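Local coordinates for protein putative glycoside hydrolase (Bacteroides thetaiotaomicron VPI-5482, PDB 3HBZ) that is of unconfirmed function but binds calcium and may take part in carbohydrate metabolism, perhaps as a glycoside hydrolase, at residues I12-T24 with I28-T41. Numbering follows the deposited sequence.
With CAC (cacodylate ion), chain G.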
loop_
_atom_site.group_PDB
_atom_site.type_symbol
_atom_site.label_atom_id
_atom_site.label_comp_id
_atom_site.label_asym_id
_atom_site.label_seq_id
_atom_site.Cartn_x
_atom_site.Cartn_y
_atom_site.Cartn_z
ATOM N N ILE A 12 -0.642 5.465 -19.348
ATOM C CA ILE A 12 -0.484 6.765 -18.733
ATOM C C ILE A 12 0.759 6.682 -17.891
ATOM O O ILE A 12 0.822 5.857 -17.003
ATOM C CB ILE A 12 -1.669 7.102 -17.830
ATOM C CG1 ILE A 12 -2.945 7.288 -18.689
ATOM C CG2 ILE A 12 -1.390 8.372 -17.048
ATOM C CD1 ILE A 12 -4.241 7.527 -17.857
ATOM N N LEU A 13 1.720 7.556 -18.151
ATOM C CA LEU A 13 3.011 7.530 -17.449
ATOM C C LEU A 13 3.089 8.544 -16.347
ATOM O O LEU A 13 3.921 8.423 -15.488
ATOM C CB LEU A 13 4.163 7.743 -18.434
ATOM C CG LEU A 13 4.291 6.682 -19.522
ATOM C CD1 LEU A 13 5.344 7.161 -20.532
ATOM C CD2 LEU A 13 4.663 5.314 -18.868
ATOM N N SER A 14 2.240 9.568 -16.367
ATOM C CA SER A 14 2.185 10.549 -15.266
ATOM C C SER A 14 0.877 11.275 -15.281
ATOM O O SER A 14 0.179 11.274 -16.288
ATOM C CB SER A 14 3.344 11.588 -15.343
ATOM O OG SER A 14 3.162 12.537 -16.413
ATOM N N CYS A 15 0.583 11.929 -14.164
ATOM C CA CYS A 15 -0.666 12.691 -13.993
ATOM C C CYS A 15 -0.378 13.896 -13.172
ATOM O O CYS A 15 0.312 13.781 -12.168
ATOM C CB CYS A 15 -1.675 11.851 -13.223
ATOM S SG CYS A 15 -3.264 12.598 -13.023
ATOM N N ARG A 16 -0.923 15.048 -13.561
ATOM C CA ARG A 16 -0.869 16.209 -12.713
ATOM C C ARG A 16 -2.098 17.071 -12.923
ATOM O O ARG A 16 -2.850 16.830 -13.872
ATOM C CB ARG A 16 0.415 16.978 -12.938
ATOM C CG ARG A 16 0.427 17.813 -14.154
ATOM C CD ARG A 16 1.801 18.381 -14.364
ATOM N NE ARG A 16 1.747 19.459 -15.343
ATOM C CZ ARG A 16 1.520 20.744 -15.072
ATOM N NH1 ARG A 16 1.334 21.176 -13.825
ATOM N NH2 ARG A 16 1.486 21.605 -16.076
ATOM N N LEU A 17 -2.332 17.996 -11.979
ATOM C CA LEU A 17 -3.458 18.925 -12.018
ATOM C C LEU A 17 -2.918 20.364 -12.006
ATOM O O LEU A 17 -2.583 20.915 -10.954
ATOM C CB LEU A 17 -4.366 18.732 -10.823
ATOM C CG LEU A 17 -5.241 17.499 -10.657
ATOM C CD1 LEU A 17 -5.937 17.597 -9.271
ATOM C CD2 LEU A 17 -6.252 17.399 -11.785
ATOM N N PRO A 18 -2.808 20.975 -13.181
ATOM C CA PRO A 18 -2.274 22.341 -13.262
ATOM C C PRO A 18 -3.069 23.290 -12.353
ATOM O O PRO A 18 -4.283 23.232 -12.326
ATOM C CB PRO A 18 -2.474 22.712 -14.747
ATOM C CG PRO A 18 -2.533 21.442 -15.481
ATOM C CD PRO A 18 -3.111 20.407 -14.509
ATOM N N GLY A 19 -2.380 24.106 -11.579
ATOM C CA GLY A 19 -3.045 25.036 -10.649
ATOM C C GLY A 19 -3.681 24.495 -9.368
ATOM O O GLY A 19 -4.222 25.285 -8.603
ATOM N N VAL A 20 -3.625 23.177 -9.124
ATOM C CA VAL A 20 -4.068 22.580 -7.841
ATOM C C VAL A 20 -2.870 21.893 -7.193
ATOM O O VAL A 20 -2.147 21.140 -7.865
ATOM C CB VAL A 20 -5.194 21.529 -8.069
ATOM C CG1 VAL A 20 -5.458 20.659 -6.811
ATOM C CG2 VAL A 20 -6.455 22.203 -8.558
ATOM N N VAL A 21 -2.664 22.117 -5.900
ATOM C CA VAL A 21 -1.583 21.440 -5.184
ATOM C C VAL A 21 -2.115 20.074 -4.774
ATOM O O VAL A 21 -3.151 19.956 -4.088
ATOM C CB VAL A 21 -1.079 22.209 -3.939
ATOM C CG1 VAL A 21 0.183 21.514 -3.348
ATOM C CG2 VAL A 21 -0.769 23.681 -4.293
HETATM N N MSE A 22 -1.446 19.044 -5.272
HETATM C CA MSE A 22 -1.739 17.659 -4.881
HETATM C C MSE A 22 -1.019 17.433 -3.550
HETATM O O MSE A 22 -0.011 18.068 -3.278
HETATM C CB MSE A 22 -1.292 16.709 -5.978
HETATM C CG MSE A 22 -2.190 16.835 -7.199
HETATM SE SE MSE A 22 -1.764 15.605 -8.591
HETATM C CE MSE A 22 0.082 16.034 -8.889
ATOM N N THR A 23 -1.581 16.606 -2.681
ATOM C CA THR A 23 -1.054 16.512 -1.319
ATOM C C THR A 23 0.079 15.493 -1.284
ATOM O O THR A 23 0.873 15.488 -0.352
ATOM C CB THR A 23 -2.135 16.135 -0.346
ATOM O OG1 THR A 23 -2.619 14.838 -0.718
ATOM C CG2 THR A 23 -3.297 17.217 -0.363
ATOM N N THR A 24 0.147 14.657 -2.316
ATOM C CA THR A 24 1.162 13.590 -2.465
ATOM C C THR A 24 1.137 13.172 -3.920
ATOM O O THR A 24 0.221 13.545 -4.633
ATOM C CB THR A 24 0.879 12.373 -1.555
ATOM O OG1 THR A 24 1.991 11.444 -1.593
ATOM C CG2 THR A 24 -0.442 11.670 -1.956
ATOM N N ILE A 28 -0.263 5.470 -9.403
ATOM C CA ILE A 28 -0.581 4.837 -10.673
ATOM C C ILE A 28 -0.367 3.326 -10.620
ATOM O O ILE A 28 0.676 2.864 -10.236
ATOM C CB ILE A 28 0.256 5.471 -11.792
ATOM C CG1 ILE A 28 0.024 6.980 -11.731
ATOM C CG2 ILE A 28 -0.182 4.874 -13.171
ATOM C CD1 ILE A 28 0.733 7.820 -12.833
ATOM N N THR A 29 -1.394 2.557 -10.977
ATOM C CA THR A 29 -1.262 1.116 -11.132
ATOM C C THR A 29 -1.440 0.802 -12.625
ATOM O O THR A 29 -1.438 1.714 -13.444
ATOM C CB THR A 29 -2.296 0.345 -10.273
ATOM O OG1 THR A 29 -3.613 0.578 -10.782
ATOM C CG2 THR A 29 -2.184 0.743 -8.783
ATOM N N ASN A 30 -1.613 -0.468 -12.964
ATOM C CA ASN A 30 -1.816 -0.856 -14.338
ATOM C C ASN A 30 -3.046 -0.200 -15.008
ATOM O O ASN A 30 -2.986 0.101 -16.190
ATOM C CB ASN A 30 -1.926 -2.377 -14.475
ATOM C CG ASN A 30 -1.720 -2.838 -15.923
ATOM O OD1 ASN A 30 -0.653 -2.656 -16.468
ATOM N ND2 ASN A 30 -2.753 -3.402 -16.552
ATOM N N ASN A 31 -4.147 -0.019 -14.257
ATOM C CA ASN A 31 -5.420 0.442 -14.810
ATOM C C ASN A 31 -6.136 1.499 -13.936
ATOM O O ASN A 31 -7.334 1.715 -14.099
ATOM C CB ASN A 31 -6.392 -0.753 -15.049
ATOM C CG ASN A 31 -5.863 -1.782 -16.074
ATOM O OD1 ASN A 31 -5.125 -2.715 -15.707
ATOM N ND2 ASN A 31 -6.311 -1.663 -17.356
ATOM N N SER A 32 -5.422 2.118 -13.003
ATOM C CA SER A 32 -6.022 3.094 -12.112
ATOM C C SER A 32 -5.033 4.159 -11.727
ATOM O O SER A 32 -3.793 3.935 -11.685
ATOM C CB SER A 32 -6.607 2.440 -10.848
ATOM O OG SER A 32 -5.590 2.006 -9.954
ATOM N N ILE A 33 -5.595 5.333 -11.494
ATOM C CA ILE A 33 -4.878 6.468 -10.905
ATOM C C ILE A 33 -5.685 7.018 -9.721
ATOM O O ILE A 33 -6.884 7.191 -9.844
ATOM C CB ILE A 33 -4.680 7.571 -11.900
ATOM C CG1 ILE A 33 -4.042 7.009 -13.186
ATOM C CG2 ILE A 33 -3.790 8.712 -11.266
ATOM C CD1 ILE A 33 -3.568 8.012 -14.188
ATOM N N ASN A 34 -5.023 7.236 -8.575
ATOM C CA ASN A 34 -5.604 7.922 -7.417
ATOM C C ASN A 34 -4.839 9.230 -7.244
ATOM O O ASN A 34 -3.615 9.235 -7.076
ATOM C CB ASN A 34 -5.531 7.077 -6.123
ATOM C CG ASN A 34 -6.643 5.985 -6.036
ATOM O OD1 ASN A 34 -6.673 5.068 -6.823
ATOM N ND2 ASN A 34 -7.552 6.130 -5.097
ATOM N N ILE A 35 -5.573 10.326 -7.323
ATOM C CA ILE A 35 -5.054 11.682 -7.216
ATOM C C ILE A 35 -5.511 12.214 -5.848
ATOM O O ILE A 35 -6.660 12.058 -5.487
ATOM C CB ILE A 35 -5.686 12.567 -8.311
ATOM C CG1 ILE A 35 -5.284 12.029 -9.706
ATOM C CG2 ILE A 35 -5.257 14.043 -8.148
ATOM C CD1 ILE A 35 -6.009 12.655 -10.908
ATOM N N PHE A 36 -4.610 12.812 -5.082
ATOM C CA PHE A 36 -4.940 13.305 -3.740
ATOM C C PHE A 36 -4.885 14.840 -3.651
ATOM O O PHE A 36 -3.854 15.458 -3.960
ATOM C CB PHE A 36 -3.980 12.711 -2.684
ATOM C CG PHE A 36 -4.034 11.197 -2.583
ATOM C CD1 PHE A 36 -3.359 10.411 -3.506
ATOM C CD2 PHE A 36 -4.748 10.577 -1.582
ATOM C CE1 PHE A 36 -3.378 9.052 -3.410
ATOM C CE2 PHE A 36 -4.769 9.180 -1.482
ATOM C CZ PHE A 36 -4.116 8.433 -2.417
ATOM N N VAL A 37 -5.983 15.443 -3.188
ATOM C CA VAL A 37 -6.053 16.888 -3.008
ATOM C C VAL A 37 -6.496 17.218 -1.579
ATOM O O VAL A 37 -7.022 16.365 -0.868
ATOM C CB VAL A 37 -7.007 17.517 -4.052
ATOM C CG1 VAL A 37 -6.560 17.127 -5.429
ATOM C CG2 VAL A 37 -8.465 17.083 -3.815
ATOM N N GLY A 38 -6.267 18.449 -1.149
ATOM C CA GLY A 38 -6.642 18.858 0.199
ATOM C C GLY A 38 -8.151 18.874 0.405
ATOM O O GLY A 38 -8.907 19.264 -0.494
ATOM N N PRO A 39 -8.607 18.441 1.587
ATOM C CA PRO A 39 -10.020 18.584 1.955
ATOM C C PRO A 39 -10.481 20.006 1.734
ATOM O O PRO A 39 -9.777 20.938 2.123
ATOM C CB PRO A 39 -10.015 18.246 3.446
ATOM C CG PRO A 39 -8.872 17.258 3.557
ATOM C CD PRO A 39 -7.825 17.780 2.651
ATOM N N GLY A 40 -11.624 20.164 1.079
ATOM C CA GLY A 40 -12.109 21.483 0.670
ATOM C C GLY A 40 -11.820 21.870 -0.781
ATOM O O GLY A 40 -12.370 22.857 -1.262
ATOM N N THR A 41 -10.928 21.156 -1.477
ATOM C CA THR A 41 -10.698 21.425 -2.913
ATOM C C THR A 41 -11.982 21.138 -3.664
ATOM O O THR A 41 -12.670 20.183 -3.343
ATOM C CB THR A 41 -9.589 20.521 -3.483
ATOM O OG1 THR A 41 -8.458 20.613 -2.624
ATOM C CG2 THR A 41 -9.175 20.900 -4.922
HETATM AS AS CAC G . -4.572 -3.082 -11.581
HETATM O O1 CAC G . -4.875 -1.402 -11.899
HETATM O O2 CAC G . -2.824 -3.113 -11.367
HETATM C C1 CAC G . -5.309 -3.447 -9.806
HETATM C C2 CAC G . -5.142 -4.358 -12.987
HETATM O O HOH W 1 -2.008 12.997 -6.275
#
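Two facing sheets of the N-terminal beta domain meet here: strand 12-16, paired with 49-52, lies over strand 32-36 of a mixed sheet, the strand axes 8.8 Å apart at closest approach and crossing at -31°. The row between them is apolar. CG2 of I12 meets I33 CD1 at 3.6 Å. C15 has its SG anti to the backbone N (chi1 -176°), which drops the sulfur onto I35 CD1 at 3.5 Å. I35 CG2 touches both L17 CD1 (3.8 Å) and the selenium of M22, a selenomethionine. Past the type II turn from L17 to V20, the CG1 atoms of V20 and V37 touch.

The chain then comes back against F36 and V37. T23 N donates to F36 O (2.8 Å, 159° at the hydrogen), while T24 CG2 lies obliquely against the F36 ring, 3.5 Å from CD1. A water bridges T24 O and F36 N. L204 touches both T24 and F36, so this end also packs on strand 200-205. Beside the apolar row, I28 CD1 rests on S14 CA, next to the classic bulge where L13 and S14 face T51. Such face-to-face layering of two sheets around an aliphatic interior is characteristic of a beta-sandwich.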